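Local coordinates for molybdate-binding protein MolA (Haemophilus influenzae, PDB 3PSA) that binds molybdate and tungstate, but not sulfate or phosphate, in the periplasm and serves the MolBCA ABC transporter in low-affinity molybdate import, at residues L35-Q40 with E149-K154; I112-G117 with Y280-A285; I238-R243 with V268-E273. All coordinates share one frame; numbering follows the deposited sequence.

Contact 1: residues L35-Q40 with E149-K154; sequences LDATKQ and EVFEKK
Lys153 and Phe151 bring most of one side of this contact, and Gln40 with Leu35 and Ala37 receives them. The lysine leaves its backbone toward 35-40 and kinks at once, chi2 being -60°, which lays its methylenes along the backbone carbonyls of the turn that follows helix 26-34. CG lies 3.4 Å from Leu35 O, and CE lies 3.6 Å from Asp36 O. CB and CG of the same chain also rest against CB of Leu35. Phe151 turns its ring under Ala37, whose CB sits over one face as a CH-pi contact, 4.0 Å from the ring centroid and displaced toward the rim. Gln40 runs past this ring in the opposite sense, its amide plane almost perpendicular to the aromatic plane. Its CB is 3.8 Å from Phe151 CD1, while its amide end lies between the Phe151 carbonyl and the lysine tip.

Both backbones are leaving a helix here: Asp36 and Glu152 each take positive phi in a Schellman motif that closes helices 26-34 and 132-151, so the contact joins the C-terminal ends of two helices. The Phe151 ring also meets Phe89 of strand 87-91 at a shallow angle, tying the pair to the parallel sheet of the N-terminal lobe. Asp36 makes a salt bridge with Arg320.

Two backbone carbonyls, of Leu35 and Asp36, line the Lys153 chain, and Asp36 OD2 stands 5.5 Å from its NZ without touching. The positive charge therefore probably gains from the C-terminal end of helix 26-34 and from Asp36, while methylenes and ring supply the close packing.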
# COMPACT_ATOMS: atom_id res chain seq x y z
N LEU A 35 -5.65 13.03 2.90
CA LEU A 35 -6.66 13.97 2.41
C LEU A 35 -7.10 14.94 3.51
O LEU A 35 -8.01 15.79 3.31
CB LEU A 35 -7.88 13.19 1.92
CG LEU A 35 -7.65 12.37 0.65
CD1 LEU A 35 -8.96 11.68 0.28
CD2 LEU A 35 -7.13 13.27 -0.50
N ASP A 36 -6.46 14.82 4.66
CA ASP A 36 -6.83 15.63 5.86
C ASP A 36 -8.31 15.37 6.29
O ASP A 36 -9.02 16.31 6.71
CB ASP A 36 -6.53 17.11 5.62
CG ASP A 36 -6.37 17.91 6.93
OD1 ASP A 36 -5.95 17.33 7.96
OD2 ASP A 36 -6.68 19.14 6.90
N ALA A 37 -8.72 14.10 6.19
CA ALA A 37 -10.10 13.66 6.51
C ALA A 37 -10.31 12.99 7.89
O ALA A 37 -11.42 12.53 8.23
CB ALA A 37 -10.66 12.77 5.37
N THR A 38 -9.28 12.98 8.73
CA THR A 38 -9.42 12.18 9.95
C THR A 38 -10.49 12.67 10.94
O THR A 38 -10.95 11.88 11.76
CB THR A 38 -8.10 11.96 10.69
OG1 THR A 38 -7.62 13.22 11.17
CG2 THR A 38 -7.10 11.30 9.79
N LYS A 39 -10.88 13.94 10.83
CA LYS A 39 -11.97 14.48 11.69
C LYS A 39 -13.35 13.91 11.36
O LYS A 39 -14.28 13.96 12.20
CB LYS A 39 -11.95 16.01 11.69
CG LYS A 39 -10.60 16.54 12.25
CD LYS A 39 -10.61 18.05 12.55
CE LYS A 39 -9.17 18.56 12.77
NZ LYS A 39 -8.33 18.37 11.54
N GLN A 40 -13.44 13.27 10.19
CA GLN A 40 -14.67 12.66 9.73
C GLN A 40 -14.66 11.14 9.95
O GLN A 40 -15.55 10.44 9.44
CB GLN A 40 -14.90 12.99 8.24
CG GLN A 40 -14.97 14.51 7.96
CD GLN A 40 -14.87 14.84 6.51
OE1 GLN A 40 -15.75 14.50 5.70
NE2 GLN A 40 -13.78 15.46 6.14
N GLU A 149 -14.10 11.90 -2.95
CA GLU A 149 -15.54 12.18 -3.17
C GLU A 149 -16.34 11.99 -1.88
O GLU A 149 -17.05 12.88 -1.40
CB GLU A 149 -16.11 11.28 -4.29
CG GLU A 149 -17.63 11.42 -4.51
CD GLU A 149 -18.14 10.76 -5.80
OE1 GLU A 149 -17.48 9.87 -6.37
OE2 GLU A 149 -19.24 11.15 -6.27
N VAL A 150 -16.16 10.82 -1.27
CA VAL A 150 -16.93 10.43 -0.11
C VAL A 150 -16.77 11.48 1.01
O VAL A 150 -17.74 11.94 1.62
CB VAL A 150 -16.52 9.03 0.38
CG1 VAL A 150 -17.26 8.68 1.70
CG2 VAL A 150 -16.85 7.97 -0.63
N PHE A 151 -15.53 11.91 1.21
CA PHE A 151 -15.17 12.80 2.30
C PHE A 151 -15.21 14.30 1.89
O PHE A 151 -14.92 15.16 2.73
CB PHE A 151 -13.76 12.46 2.77
CG PHE A 151 -13.67 11.22 3.64
CD1 PHE A 151 -14.26 11.21 4.91
CD2 PHE A 151 -12.94 10.10 3.23
CE1 PHE A 151 -14.16 10.07 5.75
CE2 PHE A 151 -12.81 8.97 4.07
CZ PHE A 151 -13.46 8.97 5.34
N GLU A 152 -15.58 14.57 0.64
CA GLU A 152 -15.64 15.92 0.04
C GLU A 152 -14.30 16.63 0.20
O GLU A 152 -14.22 17.72 0.74
CB GLU A 152 -16.78 16.75 0.65
CG GLU A 152 -18.14 16.21 0.36
CD GLU A 152 -19.18 16.93 1.16
OE1 GLU A 152 -19.32 16.64 2.38
OE2 GLU A 152 -19.85 17.81 0.57
N LYS A 153 -13.23 15.94 -0.22
CA LYS A 153 -11.87 16.49 -0.32
C LYS A 153 -11.41 16.44 -1.78
O LYS A 153 -10.29 16.03 -2.07
CB LYS A 153 -10.86 15.68 0.52
CG LYS A 153 -11.12 15.66 2.01
CD LYS A 153 -11.10 17.00 2.68
CE LYS A 153 -11.47 16.83 4.14
NZ LYS A 153 -11.66 18.08 4.94
N LYS A 154 -12.27 16.86 -2.70
CA LYS A 154 -11.96 16.74 -4.15
C LYS A 154 -10.66 17.41 -4.59
O LYS A 154 -9.83 16.77 -5.26
CB LYS A 154 -13.16 17.19 -5.01
CG LYS A 154 -12.97 16.85 -6.47
CD LYS A 154 -14.02 17.47 -7.37
CE LYS A 154 -13.72 17.17 -8.84
NZ LYS A 154 -12.48 17.87 -9.29

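Contact 2: residues I112-G117 with Y280-A285; sequences ISLRTG and YPMPEA. With WO4 (tungstate(VI)ion), chain B.
Leu114 reaches across to Pro281 and Met282 from a backbone with positive phi, in the loop that follows strand 109-112. Its CB packs on the proline ring, 4.1 Å from Pro281 CG. Beyond it the isopropyl end turns so that CD1 alone makes the far contacts: it lies 3.3 Å from Pro281 O, a buried carbonyl with no polar partner, and 3.9 Å from Met282 CE. The methionine starts out away from the loop, but bends at chi2 and chi3 bring its methyl back to cross the leucine at a slant. CD1 also approaches Tyr280 CD1 more loosely, and Ile31 of helix 26-34 touches the same side chain.

The loop follows the outermost strand, 109-112, of the N-terminal lobe's parallel sheet, and 280-285 leads from the ligand cleft into helix 283-297, with Met282 as N-cap; the contact thus lies beside the anion site between the two lobes of this member of the bacterial solute-binding protein 8 family. Tyr280 marks the meeting point. Its backbone N donates to O4 of tungstate, 3.0 Å away, and O4 also lies at the ring edge, 3.1 Å from Tyr280 CD2. Ser113 O comes within 3.2 Å of Tyr280 CD1, near the CD1-CE1 bond and oblique to the ring.

At the tip, Tyr280 OH hydrogen-bonds to Asn92 and accepts from a water, to which Arg115 NH1 comes doubtfully close. The other terminal nitrogen, NH2, bonds to the carbonyls of Glu121 and Lys124. Within the loop, Ser113 OG donates to Arg115 O over 2.8 Å, in the carbonyl plane and on a lone pair.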
# COMPACT_ATOMS: atom_id res chain seq x y z
N ILE A 112 -12.88 -0.82 -1.41
CA ILE A 112 -11.71 -0.20 -2.03
C ILE A 112 -10.70 -1.28 -2.34
O ILE A 112 -10.29 -2.07 -1.47
CB ILE A 112 -11.05 0.86 -1.09
CG1 ILE A 112 -12.01 2.00 -0.78
CG2 ILE A 112 -9.71 1.35 -1.64
CD1 ILE A 112 -12.46 2.78 -1.96
N SER A 113 -10.30 -1.30 -3.61
CA SER A 113 -9.26 -2.21 -4.10
C SER A 113 -7.97 -1.52 -4.54
O SER A 113 -6.92 -2.18 -4.62
CB SER A 113 -9.76 -3.04 -5.29
OG SER A 113 -9.93 -2.25 -6.46
N LEU A 114 -8.07 -0.24 -4.89
CA LEU A 114 -6.99 0.52 -5.57
C LEU A 114 -6.51 -0.15 -6.87
O LEU A 114 -5.32 -0.05 -7.25
CB LEU A 114 -5.83 0.92 -4.62
CG LEU A 114 -6.23 1.56 -3.27
CD1 LEU A 114 -5.05 1.58 -2.24
CD2 LEU A 114 -6.92 2.96 -3.43
N ARG A 115 -7.41 -0.88 -7.52
CA ARG A 115 -7.08 -1.56 -8.79
C ARG A 115 -8.31 -1.64 -9.66
O ARG A 115 -9.42 -1.79 -9.16
CB ARG A 115 -6.48 -2.96 -8.57
CG ARG A 115 -7.36 -3.97 -7.94
CD ARG A 115 -6.71 -5.35 -8.18
NE ARG A 115 -7.61 -6.47 -7.92
CZ ARG A 115 -7.61 -7.18 -6.80
NH1 ARG A 115 -6.77 -6.87 -5.82
NH2 ARG A 115 -8.45 -8.17 -6.64
N THR A 116 -8.12 -1.45 -10.96
CA THR A 116 -9.16 -1.75 -11.91
C THR A 116 -8.96 -3.19 -12.35
O THR A 116 -9.16 -4.13 -11.55
CB THR A 116 -9.20 -0.73 -13.09
OG1 THR A 116 -7.93 -0.65 -13.76
CG2 THR A 116 -9.58 0.68 -12.56
N GLY A 117 -8.55 -3.38 -13.60
CA GLY A 117 -8.25 -4.70 -14.14
C GLY A 117 -9.51 -5.49 -14.37
O GLY A 117 -10.62 -4.90 -14.50
N TYR A 280 -0.67 -3.53 -2.30
CA TYR A 280 -1.44 -2.41 -2.85
C TYR A 280 -0.62 -1.14 -3.05
O TYR A 280 0.29 -0.79 -2.22
CB TYR A 280 -2.59 -2.09 -1.89
CG TYR A 280 -3.70 -3.12 -1.77
CD1 TYR A 280 -5.02 -2.82 -2.16
CD2 TYR A 280 -3.44 -4.39 -1.22
CE1 TYR A 280 -6.04 -3.77 -1.98
CE2 TYR A 280 -4.46 -5.33 -1.04
CZ TYR A 280 -5.73 -5.03 -1.44
OH TYR A 280 -6.72 -5.98 -1.24
N PRO A 281 -0.97 -0.39 -4.12
CA PRO A 281 -0.28 0.87 -4.39
C PRO A 281 -0.69 2.02 -3.43
O PRO A 281 -1.88 2.18 -3.10
CB PRO A 281 -0.68 1.18 -5.82
CG PRO A 281 -2.02 0.57 -6.00
CD PRO A 281 -2.04 -0.65 -5.12
N MET A 282 0.28 2.85 -3.01
CA MET A 282 -0.02 3.98 -2.14
C MET A 282 0.69 5.19 -2.76
O MET A 282 1.75 5.04 -3.44
CB MET A 282 0.45 3.75 -0.66
CG MET A 282 -0.05 2.49 0.08
SD MET A 282 -1.52 2.87 1.09
CE MET A 282 -2.55 3.65 -0.09
N PRO A 283 0.07 6.39 -2.65
CA PRO A 283 0.60 7.50 -3.43
C PRO A 283 2.05 7.85 -3.07
O PRO A 283 2.85 8.15 -3.94
CB PRO A 283 -0.34 8.67 -3.11
CG PRO A 283 -1.06 8.27 -1.90
CD PRO A 283 -1.09 6.78 -1.82
N GLU A 284 2.40 7.78 -1.80
CA GLU A 284 3.76 8.08 -1.38
C GLU A 284 4.75 7.02 -1.82
O GLU A 284 5.93 7.34 -2.00
CB GLU A 284 3.82 8.38 0.13
CG GLU A 284 3.68 7.15 1.03
CD GLU A 284 2.23 6.73 1.26
OE1 GLU A 284 1.32 7.12 0.47
OE2 GLU A 284 2.03 6.02 2.27
N ALA A 285 4.25 5.80 -2.09
CA ALA A 285 5.09 4.69 -2.52
C ALA A 285 5.54 4.98 -3.92
O ALA A 285 6.71 4.79 -4.24
CB ALA A 285 4.30 3.39 -2.48
W WO4 B . -0.76 -5.21 1.84
O1 WO4 B . -2.42 -6.17 1.92
O2 WO4 B . -0.71 -4.38 3.46
O3 WO4 B . 1.03 -5.74 1.64
O4 WO4 B . -1.01 -3.95 0.62
O HOH W 1 -6.60 -7.60 -3.54

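Contact 3: residues I238-R243 with V268-E273; sequences ILVQDR and VFLMPE. With WO4 (tungstate(VI)ion), chain B.
Val240 and Leu270 meet on one face of the paired strands, where Val240 CG1 comes 3.7 Å from Leu270 CD1. Further back on the same face, Ile238 and Val268 lie side by side and point the same way, touching through CG2 and CG1. Helix 247-252 covers this face through Val248, which touches both Val240 and Leu270. The other face carries Leu239; Met271 SD rests against both its CB and its CD1, 3.8 Å from Leu239 CB. Leu293 of helix 283-297 also packs on Leu239, and Trp292 packs on Met271.

Strands 237-240 and 268-270 are parallel neighbours, 20° apart in direction, at one edge of the four-stranded sheet of the C-terminal lobe; strand 268-270 is its outermost member within the chain. Phe269 N donates to Ile238 O and Val240 N to Phe269 O, the standard parallel exchange. Met271 N closes the run on Val240 O at 2.7 Å, nearly in line with the carbonyl.

Beyond the last bridge the segments become polar. Asp242 puts its CB 3.2 Å from Met271 O, and with CG anti to the backbone N (chi1 -169°) its carboxylate crosses the Glu273 side chain at a slant, Asp242 OD2 lying 3.4 Å from Glu273 CA. A water joins Asp242 N to Pro272 O. Glu273 OE1 is bonded to Tyr315.

Arg243 turns the other way, into the anion site. NE and NH2 both donate to Gln241 OE1 from one face of the amide, fixing the guanidinium's plane, while Gln241 NE2 bonds to Tyr196 and Ala277. NH1 and NH2 then reach tungstate, NH2 lying 3.0 Å from O3, edge-on.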
# COMPACT_ATOMS: atom_id res chain seq x y z
N ILE A 238 17.85 -7.92 -0.87
CA ILE A 238 16.62 -8.22 -0.12
C ILE A 238 16.11 -6.96 0.54
O ILE A 238 16.86 -6.21 1.17
CB ILE A 238 16.83 -9.35 0.90
CG1 ILE A 238 17.02 -10.69 0.17
CG2 ILE A 238 15.70 -9.43 1.95
CD1 ILE A 238 17.80 -11.69 1.09
N LEU A 239 14.80 -6.76 0.40
CA LEU A 239 14.14 -5.59 0.92
C LEU A 239 13.18 -6.05 1.98
O LEU A 239 12.66 -7.18 1.90
CB LEU A 239 13.38 -4.86 -0.20
CG LEU A 239 14.28 -4.37 -1.36
CD1 LEU A 239 13.39 -3.72 -2.36
CD2 LEU A 239 15.29 -3.36 -0.85
N VAL A 240 13.04 -5.20 3.00
CA VAL A 240 12.04 -5.35 4.07
C VAL A 240 11.22 -4.05 4.22
O VAL A 240 11.76 -2.95 4.25
CB VAL A 240 12.77 -5.65 5.40
CG1 VAL A 240 11.81 -5.80 6.58
CG2 VAL A 240 13.66 -6.88 5.27
N GLN A 241 9.91 -4.19 4.33
CA GLN A 241 9.02 -3.07 4.63
C GLN A 241 9.29 -2.47 6.00
O GLN A 241 9.47 -3.20 7.01
CB GLN A 241 7.58 -3.60 4.58
CG GLN A 241 7.20 -4.17 3.21
CD GLN A 241 5.85 -4.87 3.17
OE1 GLN A 241 5.22 -5.17 4.21
NE2 GLN A 241 5.39 -5.16 1.97
N ASP A 242 9.19 -1.14 6.06
CA ASP A 242 9.46 -0.38 7.28
C ASP A 242 8.60 -0.83 8.46
O ASP A 242 9.04 -0.69 9.62
CB ASP A 242 9.22 1.10 7.04
CG ASP A 242 9.74 1.94 8.19
OD1 ASP A 242 10.90 1.73 8.62
OD2 ASP A 242 8.95 2.77 8.66
N ARG A 243 7.39 -1.33 8.18
CA ARG A 243 6.46 -1.70 9.27
C ARG A 243 6.90 -2.98 9.96
O ARG A 243 6.42 -3.24 11.06
CB ARG A 243 5.02 -1.86 8.78
CG ARG A 243 4.85 -2.93 7.76
CD ARG A 243 3.48 -2.91 7.14
NE ARG A 243 3.46 -3.75 5.94
CZ ARG A 243 2.37 -3.99 5.25
NH1 ARG A 243 1.21 -3.49 5.67
NH2 ARG A 243 2.41 -4.74 4.15
N VAL A 268 20.91 -6.24 2.40
CA VAL A 268 19.61 -6.42 3.06
C VAL A 268 19.24 -5.05 3.66
O VAL A 268 19.92 -4.52 4.57
CB VAL A 268 19.63 -7.53 4.12
CG1 VAL A 268 18.22 -7.78 4.68
CG2 VAL A 268 20.19 -8.81 3.54
N PHE A 269 18.21 -4.46 3.10
CA PHE A 269 17.83 -3.07 3.40
C PHE A 269 16.41 -2.88 3.90
O PHE A 269 15.46 -3.30 3.22
CB PHE A 269 17.99 -2.21 2.16
CG PHE A 269 19.38 -2.20 1.65
CD1 PHE A 269 20.43 -1.92 2.50
CD2 PHE A 269 19.63 -2.49 0.32
CE1 PHE A 269 21.75 -1.93 2.04
CE2 PHE A 269 20.95 -2.49 -0.16
CZ PHE A 269 21.99 -2.21 0.71
N LEU A 270 16.26 -2.22 5.06
CA LEU A 270 14.95 -1.81 5.56
C LEU A 270 14.53 -0.65 4.68
O LEU A 270 15.31 0.31 4.48
CB LEU A 270 15.00 -1.33 7.02
CG LEU A 270 13.63 -1.12 7.71
CD1 LEU A 270 12.74 -2.38 7.74
CD2 LEU A 270 13.76 -0.50 9.13
N MET A 271 13.32 -0.70 4.15
CA MET A 271 12.85 0.37 3.24
C MET A 271 12.28 1.54 4.04
O MET A 271 11.76 1.33 5.14
CB MET A 271 11.83 -0.17 2.24
CG MET A 271 12.46 -1.03 1.16
SD MET A 271 11.23 -1.74 0.08
CE MET A 271 11.12 -0.50 -1.19
N PRO A 272 12.35 2.78 3.49
CA PRO A 272 11.85 3.91 4.27
C PRO A 272 10.33 3.79 4.54
O PRO A 272 9.59 3.03 3.84
CB PRO A 272 12.18 5.14 3.41
CG PRO A 272 13.29 4.70 2.55
CD PRO A 272 13.07 3.23 2.29
N GLU A 273 9.87 4.50 5.56
CA GLU A 273 8.43 4.57 5.87
C GLU A 273 7.51 4.80 4.67
O GLU A 273 6.43 4.18 4.59
CB GLU A 273 8.23 5.72 6.86
CG GLU A 273 6.83 5.96 7.36
CD GLU A 273 6.83 7.17 8.31
OE1 GLU A 273 6.98 8.34 7.86
OE2 GLU A 273 6.72 6.94 9.53
W WO4 B . -0.76 -5.21 1.84
O1 WO4 B . -2.42 -6.17 1.92
O2 WO4 B . -0.71 -4.38 3.46
O3 WO4 B . 1.03 -5.74 1.64
O4 WO4 B . -1.01 -3.95 0.62
O HOH W 2 8.38 0.49 3.80
O HOH W 3 8.73 4.86 10.44

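In the fold
Contacts 2 and 3 hold the same tungstate from different sides: Tyr280 N serves one oxygen, and Arg243 serves two others; His26, Tyr196 and Gly279 also hydrogen-bond to it. Their centres are about 19 Å apart, and their nearest atoms about 5 Å. Along the chain contact 3 is nested inside the loop closed by contact 2, because both its segments lie between 112-117 and 280-285; strand 268-270 leads next to helix 283-297. Contact 1 lies away from the anion, with its centre about 18 Å from that of contact 2 and about 30 Å from that of contact 3, across the chain's centre. It still borders helix 26-34: the side chain of Leu35 is about 12 Å from that of Gln27, a molybdate-binding residue.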